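Local coordinates for protein thiamine phosphate pyrophosphorylase (Pyrococcus furiosus, PDB 1XI3) that probably joins a thiazole phosphate and a pyrimidine pyrophosphate to form thiamine phosphate, a step of vitamin B1 cofactor synthesis that uses magnesium, at residues A[156-161]-A[182-187]; A[174-179]-A[207-212]. One frame throughout, in Å; residues are numbered along the deposited sequence.

Contact 1 (A[156-161]-A[182-187])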
loop_
_atom_site.group_PDB
_atom_site.type_symbol
_atom_site.label_atom_id
_atom_site.label_comp_id
_atom_site.label_asym_id
_atom_site.label_seq_id
_atom_site.Cartn_x
_atom_site.Cartn_y
_atom_site.Cartn_z
ATOM N N LYS A 156 -26.174 -5.752 -19.403
ATOM C CA LYS A 156 -25.353 -5.749 -20.573
ATOM C C LYS A 156 -23.963 -6.265 -20.283
ATOM O O LYS A 156 -23.395 -6.989 -21.080
ATOM C CB LYS A 156 -25.314 -4.340 -21.169
ATOM C CG LYS A 156 -24.537 -4.235 -22.464
ATOM C CD LYS A 156 -25.189 -4.880 -23.661
ATOM C CE LYS A 156 -24.364 -4.564 -24.931
ATOM N NZ LYS A 156 -24.670 -5.475 -26.056
ATOM N N ILE A 157 -23.428 -5.923 -19.110
ATOM C CA ILE A 157 -22.119 -6.414 -18.731
ATOM C C ILE A 157 -22.193 -7.971 -18.605
ATOM O O ILE A 157 -21.347 -8.674 -19.115
ATOM C CB ILE A 157 -21.591 -5.706 -17.465
ATOM C CG1 ILE A 157 -21.083 -4.294 -17.845
ATOM C CG2 ILE A 157 -20.423 -6.479 -16.848
ATOM C CD1 ILE A 157 -21.042 -3.312 -16.694
ATOM N N VAL A 158 -23.211 -8.441 -17.905
ATOM C CA VAL A 158 -23.415 -9.880 -17.672
ATOM C C VAL A 158 -23.458 -10.623 -19.008
ATOM O O VAL A 158 -22.825 -11.670 -19.182
ATOM C CB VAL A 158 -24.689 -10.143 -16.871
ATOM C CG1 VAL A 158 -25.045 -11.648 -16.899
ATOM C CG2 VAL A 158 -24.552 -9.635 -15.423
ATOM N N GLU A 159 -24.164 -10.041 -19.980
ATOM C CA GLU A 159 -24.267 -10.654 -21.308
ATOM C C GLU A 159 -22.958 -10.648 -22.104
ATOM O O GLU A 159 -22.773 -11.486 -22.999
ATOM C CB GLU A 159 -25.322 -9.918 -22.129
ATOM C CG GLU A 159 -26.720 -10.047 -21.611
ATOM C CD GLU A 159 -27.715 -9.161 -22.374
ATOM O OE1 GLU A 159 -28.913 -9.144 -21.987
ATOM O OE2 GLU A 159 -27.294 -8.470 -23.337
ATOM N N SER A 160 -22.061 -9.708 -21.790
ATOM C CA SER A 160 -20.907 -9.424 -22.608
ATOM C C SER A 160 -19.609 -10.035 -22.150
ATOM O O SER A 160 -18.642 -10.054 -22.920
ATOM C CB SER A 160 -20.726 -7.907 -22.731
ATOM O OG SER A 160 -21.920 -7.284 -23.195
ATOM N N VAL A 161 -19.553 -10.530 -20.908
ATOM C CA VAL A 161 -18.313 -11.105 -20.387
ATOM C C VAL A 161 -18.525 -12.542 -19.945
ATOM O O VAL A 161 -19.648 -12.954 -19.699
ATOM C CB VAL A 161 -17.734 -10.295 -19.181
ATOM C CG1 VAL A 161 -17.574 -8.857 -19.548
ATOM C CG2 VAL A 161 -18.601 -10.456 -17.931
ATOM N N THR A 182 -30.587 -10.089 -13.158
ATOM C CA THR A 182 -29.794 -9.682 -14.323
ATOM C C THR A 182 -28.824 -10.768 -14.748
ATOM O O THR A 182 -28.240 -10.685 -15.802
ATOM C CB THR A 182 -28.991 -8.393 -14.071
ATOM O OG1 THR A 182 -28.034 -8.662 -13.038
ATOM C CG2 THR A 182 -29.905 -7.258 -13.660
ATOM N N GLY A 183 -28.619 -11.801 -13.909
ATOM C CA GLY A 183 -27.751 -12.891 -14.257
ATOM C C GLY A 183 -26.372 -12.862 -13.624
ATOM O O GLY A 183 -25.495 -13.674 -13.961
ATOM N N VAL A 184 -26.193 -11.921 -12.694
ATOM C CA VAL A 184 -24.967 -11.849 -11.905
ATOM C C VAL A 184 -24.757 -13.110 -11.061
ATOM O O VAL A 184 -25.693 -13.863 -10.785
ATOM C CB VAL A 184 -24.938 -10.588 -10.980
ATOM C CG1 VAL A 184 -24.826 -9.304 -11.872
ATOM C CG2 VAL A 184 -26.128 -10.531 -10.069
ATOM N N ASP A 185 -23.509 -13.338 -10.704
ATOM C CA ASP A 185 -23.132 -14.452 -9.849
ATOM C C ASP A 185 -23.273 -14.146 -8.359
ATOM O O ASP A 185 -23.206 -15.039 -7.540
ATOM C CB ASP A 185 -21.732 -14.863 -10.213
ATOM C CG ASP A 185 -21.629 -15.224 -11.683
ATOM O OD1 ASP A 185 -21.179 -14.387 -12.521
ATOM O OD2 ASP A 185 -22.140 -16.319 -12.019
ATOM N N GLY A 186 -23.427 -12.865 -8.013
ATOM C CA GLY A 186 -23.489 -12.456 -6.651
ATOM C C GLY A 186 -23.798 -10.998 -6.494
ATOM O O GLY A 186 -23.809 -10.231 -7.470
ATOM N N ILE A 187 -24.047 -10.617 -5.249
ATOM C CA ILE A 187 -24.238 -9.222 -4.871
ATOM C C ILE A 187 -23.257 -8.825 -3.785
ATOM O O ILE A 187 -22.964 -9.595 -2.881
ATOM C CB ILE A 187 -25.675 -8.920 -4.446
ATOM C CG1 ILE A 187 -26.106 -9.838 -3.277
ATOM C CG2 ILE A 187 -26.588 -9.107 -5.632
ATOM C CD1 ILE A 187 -27.415 -9.434 -2.601
#

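Contact 2 (A[174-179]-A[207-212])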
loop_
_atom_site.group_PDB
_atom_site.type_symbol
_atom_site.label_atom_id
_atom_site.label_comp_id
_atom_site.label_asym_id
_atom_site.label_seq_id
_atom_site.Cartn_x
_atom_site.Cartn_y
_atom_site.Cartn_z
ATOM N N ASP A 174 -34.650 -5.024 -0.568
ATOM C CA ASP A 174 -35.774 -4.588 -1.392
ATOM C C ASP A 174 -35.508 -4.631 -2.895
ATOM O O ASP A 174 -36.443 -4.736 -3.661
ATOM C CB ASP A 174 -36.201 -3.176 -0.986
ATOM C CG ASP A 174 -36.723 -3.101 0.471
ATOM O OD1 ASP A 174 -37.277 -4.104 0.977
ATOM O OD2 ASP A 174 -36.568 -2.042 1.109
ATOM N N ASN A 175 -34.248 -4.483 -3.330
ATOM C CA ASN A 175 -33.918 -4.510 -4.757
ATOM C C ASN A 175 -33.031 -5.685 -5.143
ATOM O O ASN A 175 -32.762 -5.899 -6.327
ATOM C CB ASN A 175 -33.292 -3.186 -5.226
ATOM C CG ASN A 175 -32.029 -2.822 -4.465
ATOM O OD1 ASN A 175 -31.257 -3.699 -4.083
ATOM N ND2 ASN A 175 -31.817 -1.531 -4.243
ATOM N N ALA A 176 -32.635 -6.488 -4.160
ATOM C CA ALA A 176 -31.738 -7.611 -4.417
ATOM C C ALA A 176 -32.256 -8.620 -5.438
ATOM O O ALA A 176 -31.507 -9.041 -6.310
ATOM C CB ALA A 176 -31.343 -8.284 -3.118
ATOM N N ARG A 177 -33.546 -9.000 -5.403
ATOM C CA ARG A 177 -34.054 -9.936 -6.441
ATOM C C ARG A 177 -33.933 -9.389 -7.847
ATOM O O ARG A 177 -33.493 -10.094 -8.740
ATOM C CB ARG A 177 -35.524 -10.341 -6.203
ATOM C CG ARG A 177 -35.686 -11.300 -5.094
ATOM C CD ARG A 177 -37.072 -11.976 -5.118
ATOM N NE ARG A 177 -36.970 -13.214 -4.359
ATOM C CZ ARG A 177 -37.011 -13.258 -3.037
ATOM N NH1 ARG A 177 -37.169 -12.148 -2.341
ATOM N NH2 ARG A 177 -36.882 -14.411 -2.403
ATOM N N GLU A 178 -34.320 -8.122 -8.062
ATOM C CA GLU A 178 -34.236 -7.562 -9.379
ATOM C C GLU A 178 -32.779 -7.539 -9.833
ATOM O O GLU A 178 -32.495 -7.787 -10.988
ATOM C CB GLU A 178 -34.825 -6.159 -9.437
ATOM C CG GLU A 178 -35.172 -5.731 -10.865
ATOM N N VAL A 179 -31.866 -7.219 -8.914
ATOM C CA VAL A 179 -30.425 -7.231 -9.261
ATOM C C VAL A 179 -29.981 -8.650 -9.667
ATOM O O VAL A 179 -29.356 -8.865 -10.714
ATOM C CB VAL A 179 -29.550 -6.681 -8.101
ATOM C CG1 VAL A 179 -28.084 -6.839 -8.406
ATOM C CG2 VAL A 179 -29.866 -5.188 -7.835
ATOM N N ARG A 207 -28.665 -13.521 2.269
ATOM C CA ARG A 207 -28.183 -14.809 1.841
ATOM C C ARG A 207 -29.337 -15.685 1.352
ATOM O O ARG A 207 -29.206 -16.424 0.371
ATOM C CB ARG A 207 -27.455 -15.528 2.978
ATOM C CG ARG A 207 -26.914 -16.933 2.620
ATOM C CD ARG A 207 -25.935 -16.940 1.490
ATOM N NE ARG A 207 -25.575 -18.280 1.088
ATOM C CZ ARG A 207 -24.697 -19.078 1.708
ATOM N NH1 ARG A 207 -23.962 -18.676 2.758
ATOM N NH2 ARG A 207 -24.506 -20.302 1.233
ATOM N N LYS A 208 -30.434 -15.604 2.075
ATOM C CA LYS A 208 -31.637 -16.349 1.723
ATOM C C LYS A 208 -32.134 -15.924 0.350
ATOM O O LYS A 208 -32.411 -16.774 -0.501
ATOM C CB LYS A 208 -32.716 -16.103 2.761
ATOM C CG LYS A 208 -33.959 -17.034 2.579
ATOM C CD LYS A 208 -34.848 -16.960 3.795
ATOM N N ILE A 209 -32.214 -14.606 0.144
ATOM C CA ILE A 209 -32.631 -14.042 -1.149
ATOM C C ILE A 209 -31.730 -14.551 -2.256
ATOM O O ILE A 209 -32.180 -15.003 -3.296
ATOM C CB ILE A 209 -32.677 -12.488 -1.138
ATOM C CG1 ILE A 209 -33.755 -11.973 -0.160
ATOM C CG2 ILE A 209 -32.941 -11.947 -2.542
ATOM C CD1 ILE A 209 -33.732 -10.460 0.052
ATOM N N VAL A 210 -30.419 -14.470 -2.043
ATOM C CA VAL A 210 -29.494 -15.030 -2.983
ATOM C C VAL A 210 -29.749 -16.511 -3.302
ATOM O O VAL A 210 -29.720 -16.893 -4.477
ATOM C CB VAL A 210 -28.035 -14.846 -2.490
ATOM C CG1 VAL A 210 -27.084 -15.571 -3.363
ATOM C CG2 VAL A 210 -27.693 -13.334 -2.518
ATOM N N GLU A 211 -29.963 -17.320 -2.268
ATOM C CA GLU A 211 -30.123 -18.767 -2.473
ATOM C C GLU A 211 -31.420 -19.032 -3.257
ATOM O O GLU A 211 -31.458 -19.853 -4.172
ATOM C CB GLU A 211 -30.154 -19.504 -1.144
ATOM C CG GLU A 211 -28.791 -19.585 -0.424
ATOM C CD GLU A 211 -27.739 -20.330 -1.199
ATOM O OE1 GLU A 211 -28.106 -21.236 -1.981
ATOM O OE2 GLU A 211 -26.530 -20.019 -1.037
ATOM N N GLU A 212 -32.446 -18.322 -2.863
ATOM C CA GLU A 212 -33.770 -18.408 -3.517
ATOM C C GLU A 212 -33.821 -17.969 -4.983
ATOM O O GLU A 212 -34.544 -18.541 -5.769
ATOM C CB GLU A 212 -34.756 -17.615 -2.690
ATOM C CG GLU A 212 -35.049 -18.365 -1.398
ATOM C CD GLU A 212 -36.053 -17.711 -0.535
ATOM O OE1 GLU A 212 -36.418 -16.553 -0.798
ATOM O OE2 GLU A 212 -36.471 -18.378 0.441
#

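Contact 1 (A[156-161]-A[182-187])
Val158 meets two flat peptide groups of 182-187. Its CG1 lies above the plane of the peptide joining Gly183 to Val184, 3.6 Å from Gly183 O. The peptide joining Thr182 to Gly183 is met at its oxygen end, with Val158 CG1 3.5 Å from Thr182 O. That oxygen also accepts a hydrogen bond from Arg155, one turn earlier on helix 150-160. The other methyl turns to the apolar side: Val158 CG2 touches Val184 CG1 at 3.6 Å, and the two side chains cross at about a right angle. In Val158, CG1 stands anti to the backbone N (chi1 168°), which leaves CG2 on the N side, facing Val184. Gly183 has a positive phi of 102°; a CB there would press on Val158 CG1 and would also crowd Thr182 O, which by itself favours glycine. With an alanine at Val158, both methyls are lost, and Val184 CG1 would probably be left without its partner and a gap opened over the Gly183 carbonyl. Thr182 OG1 bonds back to Val179 O. The contact is plain packing in a TIM barrel: an outer helix rests on the loop that leads into the last strand.

Contact 2 (A[174-179]-A[207-212])
Ile209 packs against Ala176 and Arg177, where two neighbouring outer helices of the TIM barrel meet. Helix 176-180 precedes the last strand, 186-189, and helix 199-214 follows it. The backbones are nearest at Arg177 and Ile209, whose CA atoms are 6.8 Å apart. The close-packed side is apolar. CG1 of Ile209 lies beside the backbone N (chi1 -65°), which puts CG2 anti to that N and facing helix 176-180. Ile209 CG2 lies 4.0 Å from Ala176 CB and 3.8 Å from Arg177 CG. Ala176 is buried, and it also touches Leu206 and Ile187. The outer side is polar and looser. Arg177 and Glu212 are both exposed, and both touch a crystal neighbour, so their pose may owe something to the lattice. The Arg177 chain runs extended from CG to NE and brings its guanidinium over Ile209. Ile209 CG2 sits 4.2 Å above the Arg177 guanidinium plane, over its centre. While that methyl takes one face, Glu212 OE1 comes to the edge of the same group, near its plane. The Glu212 carboxylate is turned 38° from the guanidinium. On this exposed side the helices are also bridged by a salt bridge through one nitrogen, Arg177 NH2 to Glu212 OE1 at 2.7 Å.

Contact 1 sets helix 150-160 against the loop before the last strand, and contact 2 sets helix 176-180 against helix 199-214. Their centres are 14 Å apart, and they cross along the chain: 174-179 falls between 156-161 and 182-187, and 207-212 comes last. They touch through Ile187, whose CD1 lies 3.9 Å from Val210 CG2 and 4.1 Å from Ala176 CB. Val184 CG2 also packs on Val179 O at 3.7 Å. Neither contact forms the active site. Contact 1 is away from it. Contact 2 is nearer: the side chain of Ala176 is about 10 Å from Gly170 and about 12 Å from that of Ser191, both predicted to bind the thiazole phosphate substrate. Asn175 also bonds to Gly170 O.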